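Local coordinates for hypothetical protein TT1823 (Thermus thermophilus, PDB 1ZPW) that acts as a metal-dependent Cas2 endoribonuclease of the CRISPR system, which defends the cell against viruses, plasmids and other mobile genetic elements, at residues K20-L25 / G29-L34. Numbering follows the deposited sequence. Where two conformers were deposited one is given.
Sequences KLANLL and GERVQL
L25 and G29 join the end of helix 15-26 to strand 29-33, outermost in the sheet of this chain, through the backbone. G29 N donates to L25 O at 3.0 Å, but the N-H points well off the oxygen, at 122°, and the bond is weak. G29 is the first residue past the helix to abandon helical backbone angles, and its extended conformation (phi 178°) turns the chain directly into the strand.

The one side-chain contact lies between A22 and R31, where NH1 of R31 approaches CB of A22 to 3.6 Å. The A22 methyl meets the guanidinium obliquely. R31 reaches back to the helix because its aliphatic part runs straight out from the strand, with CG anti to the backbone N (chi1 -176°), before bending at chi3 (-64°).

Two hydrogen bonds from NH2 restrain the guanidinium. One runs back to the backbone O of Q33, two residues on in the same strand, at 3.1 Å and close to the guanidinium plane; the other, to the hydroxyl of Y10, links the strand to strand 4-11. V32 and Q33 form a classic beta bulge against strand 36-41.

The L25 side chain packs on V8, Y10 and F37 of the sheet and on L49 of helix 43-56. Y10 and F37 also touch A22 and R31, respectively, so the same aromatic residues back both segments. Helix 15-26 connects strand 4-11 to the parallel strand 29-33, with strand 36-41 between them, the split beta-alpha-beta crossover of the ferredoxin-like fold of Cas2 proteins.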
ATOM      1  N   LYS A  20      11.997  -3.444  -1.197  1.00 12.37           N
ATOM      2  CA  LYS A  20      12.134  -1.986  -1.071  1.00 13.19           C
ATOM      3  C   LYS A  20      10.779  -1.287  -0.972  1.00 13.05           C
ATOM      4  O   LYS A  20      10.591  -0.354  -0.155  1.00 13.48           O
ATOM      5  CB  LYS A  20      12.921  -1.430  -2.248  1.00 13.16           C
ATOM      6  CG  LYS A  20      14.387  -1.885  -2.191  1.00 16.22           C
ATOM      7  CD  LYS A  20      15.154  -1.326  -3.363  1.00 20.58           C
ATOM      8  CE  LYS A  20      16.554  -1.877  -3.373  1.00 23.98           C
ATOM      9  NZ  LYS A  20      17.258  -1.406  -4.613  1.00 27.55           N
ATOM     10  N   LEU A  21       9.817  -1.766  -1.768  1.00 12.88           N
ATOM     11  CA  LEU A  21       8.486  -1.162  -1.738  1.00 12.46           C
ATOM     12  C   LEU A  21       7.805  -1.428  -0.396  1.00 12.60           C
ATOM     13  O   LEU A  21       7.227  -0.533   0.173  1.00 11.28           O
ATOM     14  CB  LEU A  21       7.624  -1.673  -2.899  1.00 13.86           C
ATOM     15  CG  LEU A  21       6.211  -1.091  -2.875  1.00 13.21           C
ATOM     16  CD1 LEU A  21       6.206   0.437  -3.045  1.00 15.37           C
ATOM     17  CD2 LEU A  21       5.350  -1.750  -3.940  1.00 21.45           C
ATOM     18  N   ALA A  22       7.894  -2.646   0.118  1.00 12.24           N
ATOM     19  CA  ALA A  22       7.315  -2.925   1.439  1.00 11.32           C
ATOM     20  C   ALA A  22       7.928  -2.073   2.536  1.00 12.52           C
ATOM     21  O   ALA A  22       7.216  -1.597   3.424  1.00 13.09           O
ATOM     22  CB  ALA A  22       7.422  -4.415   1.788  1.00 12.87           C
ATOM     23  N   ASN A  23       9.236  -1.885   2.488  1.00 12.51           N
ATOM     24  CA  ASN A  23       9.901  -1.054   3.474  1.00 13.44           C
ATOM     25  C   ASN A  23       9.421   0.380   3.380  1.00 12.89           C
ATOM     26  O   ASN A  23       9.207   1.052   4.402  1.00 14.12           O
ATOM     27  CB  ASN A  23      11.418  -1.140   3.309  0.65 14.19           C
ATOM     28  CG  ASN A  23      11.975  -2.473   3.730  0.65 17.26           C
ATOM     29  OD1 ASN A  23      11.386  -3.179   4.568  0.65 22.49           O
ATOM     30  ND2 ASN A  23      13.126  -2.842   3.164  0.65 20.21           N
ATOM     31  N   LEU A  24       9.213   0.852   2.152  1.00 11.81           N
ATOM     32  CA  LEU A  24       8.634   2.189   1.970  1.00 12.28           C
ATOM     33  C   LEU A  24       7.233   2.290   2.578  1.00 13.04           C
ATOM     34  O   LEU A  24       6.923   3.228   3.321  1.00 12.71           O
ATOM     35  CB  LEU A  24       8.648   2.557   0.489  1.00 11.66           C
ATOM     36  CG  LEU A  24       7.862   3.824   0.151  1.00 14.11           C
ATOM     37  CD1 LEU A  24       8.601   5.000   0.772  1.00 16.84           C
ATOM     38  CD2 LEU A  24       7.690   3.995  -1.358  1.00 13.95           C
ATOM     39  N   LEU A  25       6.389   1.290   2.288  1.00 12.22           N
ATOM     40  CA  LEU A  25       5.015   1.328   2.765  1.00 11.82           C
ATOM     41  C   LEU A  25       4.897   1.341   4.303  1.00 12.40           C
ATOM     42  O   LEU A  25       3.971   1.933   4.834  1.00 12.46           O
ATOM     43  CB  LEU A  25       4.195   0.175   2.156  1.00 11.09           C
ATOM     44  CG  LEU A  25       4.004   0.349   0.634  1.00 11.99           C
ATOM     45  CD1 LEU A  25       3.146  -0.806   0.088  1.00 12.84           C
ATOM     46  CD2 LEU A  25       3.321   1.684   0.251  1.00 12.06           C
ATOM     47  N   GLY A  29       2.069   3.069   6.839  1.00 13.48           N
ATOM     48  CA  GLY A  29       1.012   2.200   7.302  1.00 12.54           C
ATOM     49  C   GLY A  29       1.506   0.833   7.643  1.00 12.37           C
ATOM     50  O   GLY A  29       2.710   0.638   7.876  1.00 11.92           O
ATOM     51  N   GLU A  30       0.590  -0.136   7.653  1.00 12.93           N
ATOM     52  CA  GLU A  30       0.909  -1.474   8.124  1.00 13.87           C
ATOM     53  C   GLU A  30       0.434  -2.532   7.148  1.00 13.18           C
ATOM     54  O   GLU A  30      -0.599  -2.381   6.473  1.00 14.06           O
ATOM     55  CB  GLU A  30       0.282  -1.764   9.515  1.00 14.39           C
ATOM     56  CG  GLU A  30       0.510  -0.712  10.599  1.00 17.54           C
ATOM     57  CD  GLU A  30       1.972  -0.599  10.971  1.00 15.99           C
ATOM     58  OE1 GLU A  30       2.708  -1.553  10.716  1.00 17.98           O
ATOM     59  OE2 GLU A  30       2.361   0.471  11.517  1.00 19.25           O
ATOM     60  N   ARG A  31       1.186  -3.612   7.096  1.00 12.92           N
ATOM     61  CA  ARG A  31       0.818  -4.782   6.297  1.00 13.16           C
ATOM     62  C   ARG A  31      -0.468  -5.420   6.816  1.00 14.07           C
ATOM     63  O   ARG A  31      -0.663  -5.550   8.026  1.00 14.95           O
ATOM     64  CB  ARG A  31       1.929  -5.814   6.377  1.00 13.39           C
ATOM     65  CG  ARG A  31       1.679  -7.059   5.493  1.00 14.09           C
ATOM     66  CD  ARG A  31       2.772  -8.093   5.558  1.00 17.29           C
ATOM     67  NE  ARG A  31       4.048  -7.586   5.035  1.00 17.51           N
ATOM     68  CZ  ARG A  31       4.314  -7.443   3.749  1.00 19.83           C
ATOM     69  NH1 ARG A  31       5.514  -6.988   3.375  1.00 18.74           N
ATOM     70  NH2 ARG A  31       3.385  -7.744   2.835  1.00 18.65           N
ATOM     71  N   VAL A  32      -1.320  -5.860   5.893  1.00 14.06           N
ATOM     72  CA  VAL A  32      -2.480  -6.688   6.259  1.00 13.85           C
ATOM     73  C   VAL A  32      -2.470  -8.070   5.602  1.00 14.33           C
ATOM     74  O   VAL A  32      -3.090  -8.992   6.130  1.00 15.70           O
ATOM     75  CB  VAL A  32      -3.872  -5.961   6.017  1.00 13.08           C
ATOM     76  CG1 VAL A  32      -3.998  -4.803   6.998  1.00 14.79           C
ATOM     77  CG2 VAL A  32      -4.050  -5.441   4.573  1.00 13.79           C
ATOM     78  N   GLN A  33      -1.801  -8.190   4.453  1.00 14.70           N
ATOM     79  CA  GLN A  33      -1.705  -9.419   3.653  1.00 15.93           C
ATOM     80  C   GLN A  33      -0.387  -9.404   2.933  1.00 15.98           C
ATOM     81  O   GLN A  33       0.346  -8.414   2.974  1.00 16.47           O
ATOM     82  CB  GLN A  33      -2.801  -9.472   2.553  1.00 17.57           C
ATOM     83  CG  GLN A  33      -4.157  -9.670   3.111  1.00 17.01           C
ATOM     84  CD  GLN A  33      -5.245 -10.017   2.104  1.00 20.30           C
ATOM     85  OE1 GLN A  33      -6.339 -10.358   2.515  1.00 26.81           O
ATOM     86  NE2 GLN A  33      -4.968  -9.912   0.833  1.00 20.20           N
ATOM     87  N   LEU A  34      -0.086 -10.502   2.236  1.00 17.21           N
ATOM     88  CA  LEU A  34       1.203 -10.645   1.538  1.00 18.21           C
ATOM     89  C   LEU A  34       1.515  -9.514   0.547  1.00 18.20           C
ATOM     90  O   LEU A  34       2.690  -9.178   0.324  1.00 18.59           O
ATOM     91  CB  LEU A  34       1.209 -11.993   0.805  1.00 20.26           C
ATOM     92  CG  LEU A  34       2.482 -12.724   0.430  1.00 24.17           C
ATOM     93  CD1 LEU A  34       3.278 -13.013   1.704  1.00 28.11           C
ATOM     94  CD2 LEU A  34       2.099 -14.057  -0.284  1.00 29.19           C
TER